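Local coordinates for protein 2-oxo-1,2-dihydroquinoline 8-monooxygenase, oxygenase component (Pseudomonas putida, PDB 1Z02) that probably hydroxylates 2-oxo-1,2-dihydroquinoline at carbon 8, as a Rieske-type oxygenase carrying a [2Fe-2S] cluster and a mononuclear iron, at residues Trp185-Pro189 / Glu305-His311; Tyr328-Leu332 / Leu358-Asn362. All coordinates share one frame. Residues are numbered along the deposited sequence.

Overall arrangement
Both contacts belong to the ring-hydroxylase part of the chain, which carries the mononuclear iron, and their centres lie about 16 Å apart. Contact 1 closes before contact 2 opens. The second segment of contact 1, 305-311, joins strands 301-305 and 313-320, and contact 2 starts on strand 325-335, the next neighbour in the same antiparallel sheet, before reaching the end of helix 339-359. They touch directly: Pro308 CD packs on Leu332 CD2 at 3.6 Å, and Trp307 CZ2 lies 4.2 Å from Phe361 CD2. The 305-311 loop thus connects contact 1, away from the annotated sites, with one beside the iron, where the side chain of Asn362 is about 5 Å from the metal.

Contact 1: Trp185-Pro189 / Glu305-His311; sequences WPSSP and ENWPEEH
Residues 185-189 form an extended, proline-rich strip without regular structure, laid against the loop 305-311; the closest CA pairs are Ser188-Glu305 (5.6 Å) and Trp185-Asn306 (6.6 Å). Glu305 comes first. Its OE2 accepts a hydrogen bond from Trp185 NE1 (3.3 Å, 159°) at the indole edge and one from a water (2.8 Å) that also accepts from Ser188 N (3.0 Å), while OE1 forms a salt bridge with Arg293, so the buried charge is balanced. Glu305 CB meets Ser188 OG at 3.2 Å. Asn306 takes left-handed backbone angles (58/42), which asparagine tolerates well. Its CB sits over the indole face of Trp185 (chi1 p) in a CH-pi contact, 4.2 Å from the five-membered ring centroid, and ND2 bonds to His291 O. A second water joins Asn306 N (3.2 Å) to Ser188 OG (2.6 Å); a third donates to Asn306 OD1 (2.9 Å) and Pro186 O (2.6 Å) and accepts from His311 N (3.1 Å). The loop then swings away through Trp307 and the cis peptide before Pro308, and returns at Glu310, whose CB is 4.0 Å from Pro186 CG. His311 is again left-handed (72/0); Pro186 CG lies 3.9 Å from the centroid of the His311 ring, over its face, a proline-aromatic CH-pi contact. Segment 305-311 is the connection of a beta-hairpin between the antiparallel neighbours 301-305 and 313-320, covered by the coil that precedes strand 196-206.

Contact 2: Tyr328-Leu332 / Leu358-Asn362; sequences YWEIL and LHGFN
This is a buried strand-to-helix-end contact in the domain that binds the mononuclear iron, where strand 325-335 meets the C-terminal end of helix 339-359. Residues 328-332 have beta conformation, and its alternation turns the CA-to-CB bonds of Tyr328, Glu330 and Leu332 toward 358-362; the closest CA pair is Glu330-Leu358, 6.8 Å. Leu358 (chi1 m, chi2 t) supplies the apolar part, its CD2 packing 4.1 Å from Leu332 CG. Separately, Leu358 CD2 is in van der Waals contact with Glu330 OE1 at 3.6 Å. A long helix packed on an antiparallel sheet is the hallmark of the Bet v 1-like, helix-grip fold of ring hydroxylases, and here the helix directly follows the strand in sequence. Glu330 (chi1 m, chi2 t) brings OE1 to 2.9 Å from Leu358 O, two acceptors with no hydrogen bond between them; OE2 forms a salt bridge with Arg203. Residues 360-362 keep helical phi/psi without the regular bonds and carry Asn362 (chi1 m) back toward the sheet. Asn362 CB lies 3.4 Å from Glu330 OE1 and 3.7 Å from Tyr328 OH. The Tyr328 hydroxyl is hydrogen-bonded to Glu316. The Asn362 carboxamide suits its place by using both ends: ND2 donates to the iron ligand Asp365, and OD1 accepts from Gln314.

Contact 1: Trp185-Pro189 / Glu305-His311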
ATOM      1  N   TRP A 185     -22.743 -44.320  -3.376  1.00 34.08           N
ATOM      2  CA  TRP A 185     -21.288 -44.279  -3.500  1.00 31.58           C
ATOM      3  C   TRP A 185     -20.568 -44.871  -2.292  1.00 30.71           C
ATOM      4  O   TRP A 185     -21.101 -44.891  -1.179  1.00 30.90           O
ATOM      5  CB  TRP A 185     -20.822 -42.836  -3.732  1.00 30.31           C
ATOM      6  CG  TRP A 185     -21.162 -41.883  -2.619  1.00 28.68           C
ATOM      7  CD1 TRP A 185     -20.545 -41.781  -1.402  1.00 27.79           C
ATOM      8  CD2 TRP A 185     -22.200 -40.898  -2.624  1.00 27.62           C
ATOM      9  NE1 TRP A 185     -21.134 -40.792  -0.652  1.00 27.16           N
ATOM     10  CE2 TRP A 185     -22.158 -40.233  -1.379  1.00 27.39           C
ATOM     11  CE3 TRP A 185     -23.170 -40.512  -3.560  1.00 27.02           C
ATOM     12  CZ2 TRP A 185     -23.040 -39.202  -1.045  1.00 27.37           C
ATOM     13  CZ3 TRP A 185     -24.049 -39.487  -3.230  1.00 29.34           C
ATOM     14  CH2 TRP A 185     -23.978 -38.845  -1.980  1.00 27.48           C
ATOM     15  N   PRO A 186     -19.342 -45.379  -2.501  1.00 29.08           N
ATOM     16  CA  PRO A 186     -18.562 -45.970  -1.408  1.00 28.02           C
ATOM     17  C   PRO A 186     -18.018 -44.942  -0.406  1.00 27.39           C
ATOM     18  O   PRO A 186     -17.881 -43.755  -0.719  1.00 24.72           O
ATOM     19  CB  PRO A 186     -17.456 -46.726  -2.144  1.00 27.59           C
ATOM     20  CG  PRO A 186     -17.258 -45.906  -3.379  1.00 27.45           C
ATOM     21  CD  PRO A 186     -18.674 -45.591  -3.798  1.00 29.59           C
ATOM     22  N   SER A 187     -17.710 -45.420   0.797  1.00 26.07           N
ATOM     23  CA  SER A 187     -17.201 -44.580   1.877  1.00 24.83           C
ATOM     24  C   SER A 187     -15.949 -43.782   1.528  1.00 23.43           C
ATOM     25  O   SER A 187     -14.982 -44.329   0.991  1.00 22.65           O
ATOM     26  CB  SER A 187     -16.915 -45.445   3.115  1.00 25.79           C
ATOM     27  OG  SER A 187     -18.101 -46.011   3.649  1.00 26.87           O
ATOM     28  N   SER A 188     -15.971 -42.488   1.847  1.00 19.55           N
ATOM     29  CA  SER A 188     -14.827 -41.620   1.592  1.00 18.05           C
ATOM     30  C   SER A 188     -13.799 -41.820   2.699  1.00 18.69           C
ATOM     31  O   SER A 188     -14.149 -41.889   3.887  1.00 18.18           O
ATOM     32  CB  SER A 188     -15.247 -40.147   1.561  1.00 17.49           C
ATOM     33  OG  SER A 188     -16.096 -39.874   0.463  1.00 17.24           O
ATOM     34  N   PRO A 189     -12.517 -41.934   2.324  1.00 17.01           N
ATOM     35  CA  PRO A 189     -11.457 -42.125   3.311  1.00 17.92           C
ATOM     36  C   PRO A 189     -11.109 -40.821   4.023  1.00 18.00           C
ATOM     37  O   PRO A 189     -11.429 -39.736   3.542  1.00 18.86           O
ATOM     38  CB  PRO A 189     -10.301 -42.653   2.468  1.00 18.43           C
ATOM     39  CG  PRO A 189     -10.489 -41.935   1.172  1.00 18.40           C
ATOM     40  CD  PRO A 189     -11.987 -42.048   0.953  1.00 16.68           C
ATOM     41  N   GLU A 305     -17.407 -35.839  -0.763  1.00 15.01           N
ATOM     42  CA  GLU A 305     -17.414 -37.288  -0.940  1.00 15.53           C
ATOM     43  C   GLU A 305     -17.606 -37.666  -2.401  1.00 14.48           C
ATOM     44  O   GLU A 305     -18.315 -36.985  -3.139  1.00 14.37           O
ATOM     45  CB  GLU A 305     -18.544 -37.919  -0.112  1.00 16.79           C
ATOM     46  CG  GLU A 305     -18.484 -37.578   1.357  1.00 17.15           C
ATOM     47  CD  GLU A 305     -19.718 -38.011   2.115  1.00 19.67           C
ATOM     48  OE1 GLU A 305     -20.295 -37.168   2.839  1.00 19.25           O
ATOM     49  OE2 GLU A 305     -20.103 -39.194   1.991  1.00 19.46           O
ATOM     50  N   ASN A 306     -16.964 -38.756  -2.809  1.00 15.65           N
ATOM     51  CA  ASN A 306     -17.074 -39.268  -4.168  1.00 17.41           C
ATOM     52  C   ASN A 306     -16.658 -38.275  -5.253  1.00 18.32           C
ATOM     53  O   ASN A 306     -17.306 -38.160  -6.300  1.00 18.06           O
ATOM     54  CB  ASN A 306     -18.503 -39.748  -4.424  1.00 14.91           C
ATOM     55  CG  ASN A 306     -18.549 -40.939  -5.347  1.00 16.20           C
ATOM     56  OD1 ASN A 306     -17.872 -41.946  -5.113  1.00 13.79           O
ATOM     57  ND2 ASN A 306     -19.349 -40.842  -6.400  1.00 13.77           N
ATOM     58  N   TRP A 307     -15.561 -37.567  -4.999  1.00 18.78           N
ATOM     59  CA  TRP A 307     -15.040 -36.590  -5.950  1.00 17.50           C
ATOM     60  C   TRP A 307     -13.510 -36.648  -5.979  1.00 18.11           C
ATOM     61  O   TRP A 307     -12.860 -36.693  -4.931  1.00 16.34           O
ATOM     62  CB  TRP A 307     -15.514 -35.188  -5.565  1.00 17.93           C
ATOM     63  CG  TRP A 307     -15.136 -34.116  -6.539  1.00 17.47           C
ATOM     64  CD1 TRP A 307     -13.966 -33.413  -6.573  1.00 18.30           C
ATOM     65  CD2 TRP A 307     -15.924 -33.636  -7.634  1.00 16.84           C
ATOM     66  NE1 TRP A 307     -13.976 -32.524  -7.618  1.00 17.68           N
ATOM     67  CE2 TRP A 307     -15.167 -32.639  -8.288  1.00 17.61           C
ATOM     68  CE3 TRP A 307     -17.198 -33.952  -8.128  1.00 18.00           C
ATOM     69  CZ2 TRP A 307     -15.640 -31.954  -9.412  1.00 18.71           C
ATOM     70  CZ3 TRP A 307     -17.670 -33.269  -9.250  1.00 18.70           C
ATOM     71  CH2 TRP A 307     -16.890 -32.280  -9.877  1.00 19.67           C
ATOM     72  N   PRO A 308     -12.915 -36.653  -7.183  1.00 18.35           N
ATOM     73  CA  PRO A 308     -13.593 -36.610  -8.489  1.00 18.93           C
ATOM     74  C   PRO A 308     -14.114 -37.965  -8.981  1.00 19.38           C
ATOM     75  O   PRO A 308     -14.847 -38.042  -9.969  1.00 16.51           O
ATOM     76  CB  PRO A 308     -12.524 -36.027  -9.407  1.00 18.05           C
ATOM     77  CG  PRO A 308     -11.271 -36.533  -8.814  1.00 19.57           C
ATOM     78  CD  PRO A 308     -11.475 -36.394  -7.332  1.00 17.26           C
ATOM     79  N   GLU A 309     -13.719 -39.027  -8.287  1.00 19.96           N
ATOM     80  CA  GLU A 309     -14.147 -40.382  -8.622  1.00 22.56           C
ATOM     81  C   GLU A 309     -14.355 -41.214  -7.356  1.00 23.76           C
ATOM     82  O   GLU A 309     -13.948 -40.814  -6.260  1.00 22.99           O
ATOM     83  CB  GLU A 309     -13.107 -41.059  -9.516  1.00 22.48           C
ATOM     84  CG  GLU A 309     -13.021 -40.475 -10.916  1.00 26.91           C
ATOM     85  CD  GLU A 309     -11.858 -41.032 -11.715  1.00 27.05           C
ATOM     86  OE1 GLU A 309     -11.824 -40.809 -12.945  1.00 30.67           O
ATOM     87  OE2 GLU A 309     -10.974 -41.683 -11.118  1.00 29.26           O
ATOM     88  N   GLU A 310     -14.974 -42.380  -7.514  1.00 24.18           N
ATOM     89  CA  GLU A 310     -15.242 -43.251  -6.379  1.00 27.45           C
ATOM     90  C   GLU A 310     -13.971 -43.590  -5.622  1.00 26.07           C
ATOM     91  O   GLU A 310     -12.903 -43.746  -6.219  1.00 25.86           O
ATOM     92  CB  GLU A 310     -15.928 -44.535  -6.845  1.00 34.23           C
ATOM     93  CG  GLU A 310     -17.108 -44.308  -7.755  1.00 43.59           C
ATOM     94  CD  GLU A 310     -17.852 -45.588  -8.052  1.00 50.46           C
ATOM     95  OE1 GLU A 310     -18.778 -45.550  -8.886  1.00 56.40           O
ATOM     96  OE2 GLU A 310     -17.518 -46.633  -7.455  1.00 56.34           O
ATOM     97  N   HIS A 311     -14.097 -43.709  -4.304  1.00 24.36           N
ATOM     98  CA  HIS A 311     -12.965 -44.022  -3.431  1.00 22.66           C
ATOM     99  C   HIS A 311     -11.982 -42.867  -3.281  1.00 20.00           C
ATOM    100  O   HIS A 311     -10.975 -42.981  -2.582  1.00 19.87           O
ATOM    101  CB  HIS A 311     -12.223 -45.267  -3.920  1.00 25.99           C
ATOM    102  CG  HIS A 311     -13.077 -46.493  -3.971  1.00 28.98           C
ATOM    103  ND1 HIS A 311     -13.733 -46.897  -5.112  1.00 30.37           N
ATOM    104  CD2 HIS A 311     -13.410 -47.388  -3.008  1.00 29.63           C
ATOM    105  CE1 HIS A 311     -14.431 -47.989  -4.852  1.00 32.61           C
ATOM    106  NE2 HIS A 311     -14.252 -48.306  -3.584  1.00 31.09           N
TER
HETATM  107  O   HOH W   1     -16.582 -42.785  -2.695  1.00 17.85           O
HETATM  108  O   HOH W   2     -14.747 -40.731  -1.645  1.00  9.43           O
HETATM  109  O   HOH W   3     -18.756 -41.577   2.640  1.00 30.43           O

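Contact 2: Tyr328-Leu332 / Leu358-Asn362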
ATOM      1  N   TYR A 328      -5.473 -21.304   0.891  1.00  9.33           N
ATOM      2  CA  TYR A 328      -6.460 -22.242   0.367  1.00  9.88           C
ATOM      3  C   TYR A 328      -5.864 -23.619   0.044  1.00 11.04           C
ATOM      4  O   TYR A 328      -5.047 -23.766  -0.870  1.00 11.11           O
ATOM      5  CB  TYR A 328      -7.108 -21.611  -0.866  1.00 11.40           C
ATOM      6  CG  TYR A 328      -8.000 -22.515  -1.688  1.00 14.13           C
ATOM      7  CD1 TYR A 328      -9.020 -23.268  -1.095  1.00 14.14           C
ATOM      8  CD2 TYR A 328      -7.874 -22.555  -3.077  1.00 14.52           C
ATOM      9  CE1 TYR A 328      -9.898 -24.034  -1.874  1.00 13.83           C
ATOM     10  CE2 TYR A 328      -8.743 -23.310  -3.862  1.00 15.81           C
ATOM     11  CZ  TYR A 328      -9.755 -24.044  -3.259  1.00 13.59           C
ATOM     12  OH  TYR A 328     -10.623 -24.754  -4.059  1.00 12.53           O
ATOM     13  N   TRP A 329      -6.279 -24.623   0.813  1.00 10.46           N
ATOM     14  CA  TRP A 329      -5.806 -25.989   0.625  1.00 11.28           C
ATOM     15  C   TRP A 329      -6.789 -26.819  -0.187  1.00 10.95           C
ATOM     16  O   TRP A 329      -8.002 -26.710  -0.005  1.00 10.43           O
ATOM     17  CB  TRP A 329      -5.593 -26.676   1.977  1.00  9.59           C
ATOM     18  CG  TRP A 329      -4.443 -26.142   2.775  1.00  9.68           C
ATOM     19  CD1 TRP A 329      -4.315 -24.888   3.309  1.00  8.36           C
ATOM     20  CD2 TRP A 329      -3.265 -26.863   3.159  1.00  9.75           C
ATOM     21  NE1 TRP A 329      -3.130 -24.790   4.003  1.00  9.62           N
ATOM     22  CE2 TRP A 329      -2.466 -25.988   3.926  1.00  8.13           C
ATOM     23  CE3 TRP A 329      -2.804 -28.168   2.927  1.00  9.08           C
ATOM     24  CZ2 TRP A 329      -1.233 -26.374   4.466  1.00 11.41           C
ATOM     25  CZ3 TRP A 329      -1.581 -28.553   3.463  1.00 10.81           C
ATOM     26  CH2 TRP A 329      -0.810 -27.657   4.223  1.00 11.07           C
ATOM     27  N   GLU A 330      -6.250 -27.636  -1.090  1.00 11.11           N
ATOM     28  CA  GLU A 330      -7.044 -28.542  -1.919  1.00 12.85           C
ATOM     29  C   GLU A 330      -6.317 -29.875  -1.949  1.00 11.29           C
ATOM     30  O   GLU A 330      -5.236 -29.959  -2.516  1.00 11.27           O
ATOM     31  CB  GLU A 330      -7.135 -28.069  -3.366  1.00 13.94           C
ATOM     32  CG  GLU A 330      -7.835 -26.776  -3.610  1.00 14.43           C
ATOM     33  CD  GLU A 330      -7.777 -26.410  -5.066  1.00 15.77           C
ATOM     34  OE1 GLU A 330      -8.418 -27.102  -5.886  1.00 13.99           O
ATOM     35  OE2 GLU A 330      -7.067 -25.442  -5.397  1.00 13.92           O
ATOM     36  N   ILE A 331      -6.883 -30.908  -1.337  1.00 10.33           N
ATOM     37  CA  ILE A 331      -6.239 -32.210  -1.392  1.00  9.95           C
ATOM     38  C   ILE A 331      -7.216 -33.304  -1.791  1.00 11.80           C
ATOM     39  O   ILE A 331      -8.425 -33.206  -1.551  1.00 14.21           O
ATOM     40  CB  ILE A 331      -5.571 -32.617  -0.033  1.00 10.23           C
ATOM     41  CG1 ILE A 331      -6.642 -32.874   1.031  1.00  9.62           C
ATOM     42  CG2 ILE A 331      -4.576 -31.549   0.399  1.00  8.37           C
ATOM     43  CD1 ILE A 331      -6.123 -33.510   2.290  1.00  4.45           C
ATOM     44  N   LEU A 332      -6.672 -34.341  -2.417  1.00 12.40           N
ATOM     45  CA  LEU A 332      -7.447 -35.500  -2.840  1.00 11.43           C
ATOM     46  C   LEU A 332      -6.850 -36.662  -2.075  1.00 12.82           C
ATOM     47  O   LEU A 332      -5.630 -36.827  -2.032  1.00 13.10           O
ATOM     48  CB  LEU A 332      -7.312 -35.735  -4.348  1.00 11.72           C
ATOM     49  CG  LEU A 332      -7.945 -34.662  -5.230  1.00 10.20           C
ATOM     50  CD1 LEU A 332      -7.678 -34.953  -6.685  1.00 10.47           C
ATOM     51  CD2 LEU A 332      -9.435 -34.600  -4.943  1.00  9.96           C
ATOM     52  N   LEU A 358      -8.415 -29.975  -9.601  1.00 14.11           N
ATOM     53  CA  LEU A 358      -7.901 -29.020  -8.626  1.00 12.85           C
ATOM     54  C   LEU A 358      -7.616 -27.668  -9.275  1.00 11.80           C
ATOM     55  O   LEU A 358      -7.741 -26.625  -8.633  1.00 11.80           O
ATOM     56  CB  LEU A 358      -6.641 -29.572  -7.952  1.00 12.62           C
ATOM     57  CG  LEU A 358      -6.846 -30.832  -7.096  1.00 12.49           C
ATOM     58  CD1 LEU A 358      -5.676 -30.982  -6.132  1.00 11.57           C
ATOM     59  CD2 LEU A 358      -8.150 -30.716  -6.305  1.00 14.59           C
ATOM     60  N   HIS A 359      -7.245 -27.688 -10.551  1.00 11.37           N
ATOM     61  CA  HIS A 359      -6.972 -26.456 -11.292  1.00 12.22           C
ATOM     62  C   HIS A 359      -8.107 -26.116 -12.264  1.00 11.64           C
ATOM     63  O   HIS A 359      -8.727 -25.064 -12.162  1.00 10.67           O
ATOM     64  CB  HIS A 359      -5.678 -26.588 -12.091  1.00 16.15           C
ATOM     65  CG  HIS A 359      -4.452 -26.216 -11.324  1.00 17.15           C
ATOM     66  ND1 HIS A 359      -4.282 -24.976 -10.752  1.00 19.53           N
ATOM     67  CD2 HIS A 359      -3.321 -26.912 -11.057  1.00 17.42           C
ATOM     68  CE1 HIS A 359      -3.098 -24.922 -10.165  1.00 21.70           C
ATOM     69  NE2 HIS A 359      -2.494 -26.085 -10.337  1.00 19.22           N
ATOM     70  N   GLY A 360      -8.373 -27.022 -13.198  1.00 11.23           N
ATOM     71  CA  GLY A 360      -9.404 -26.794 -14.200  1.00 11.32           C
ATOM     72  C   GLY A 360     -10.792 -26.458 -13.695  1.00 11.64           C
ATOM     73  O   GLY A 360     -11.503 -25.660 -14.301  1.00 11.72           O
ATOM     74  N   PHE A 361     -11.179 -27.064 -12.581  1.00 11.22           N
ATOM     75  CA  PHE A 361     -12.495 -26.833 -11.999  1.00 11.20           C
ATOM     76  C   PHE A 361     -12.466 -25.721 -10.947  1.00 10.18           C
ATOM     77  O   PHE A 361     -13.170 -24.717 -11.070  1.00 10.55           O
ATOM     78  CB  PHE A 361     -13.007 -28.132 -11.352  1.00 11.38           C
ATOM     79  CG  PHE A 361     -14.434 -28.068 -10.897  1.00 13.58           C
ATOM     80  CD1 PHE A 361     -15.480 -28.171 -11.813  1.00 13.75           C
ATOM     81  CD2 PHE A 361     -14.738 -27.890  -9.552  1.00 12.89           C
ATOM     82  CE1 PHE A 361     -16.807 -28.101 -11.386  1.00 14.93           C
ATOM     83  CE2 PHE A 361     -16.054 -27.817  -9.116  1.00 14.97           C
ATOM     84  CZ  PHE A 361     -17.092 -27.921 -10.034  1.00 13.21           C
ATOM     85  N   ASN A 362     -11.639 -25.905  -9.921  1.00 10.95           N
ATOM     86  CA  ASN A 362     -11.554 -24.948  -8.814  1.00 10.80           C
ATOM     87  C   ASN A 362     -10.873 -23.593  -9.033  1.00 10.51           C
ATOM     88  O   ASN A 362     -11.061 -22.690  -8.231  1.00  9.55           O
ATOM     89  CB  ASN A 362     -10.944 -25.645  -7.592  1.00 12.97           C
ATOM     90  CG  ASN A 362     -11.857 -26.714  -7.032  1.00 13.91           C
ATOM     91  OD1 ASN A 362     -11.521 -27.898  -7.001  1.00 18.23           O
ATOM     92  ND2 ASN A 362     -13.031 -26.299  -6.601  1.00 15.91           N
TER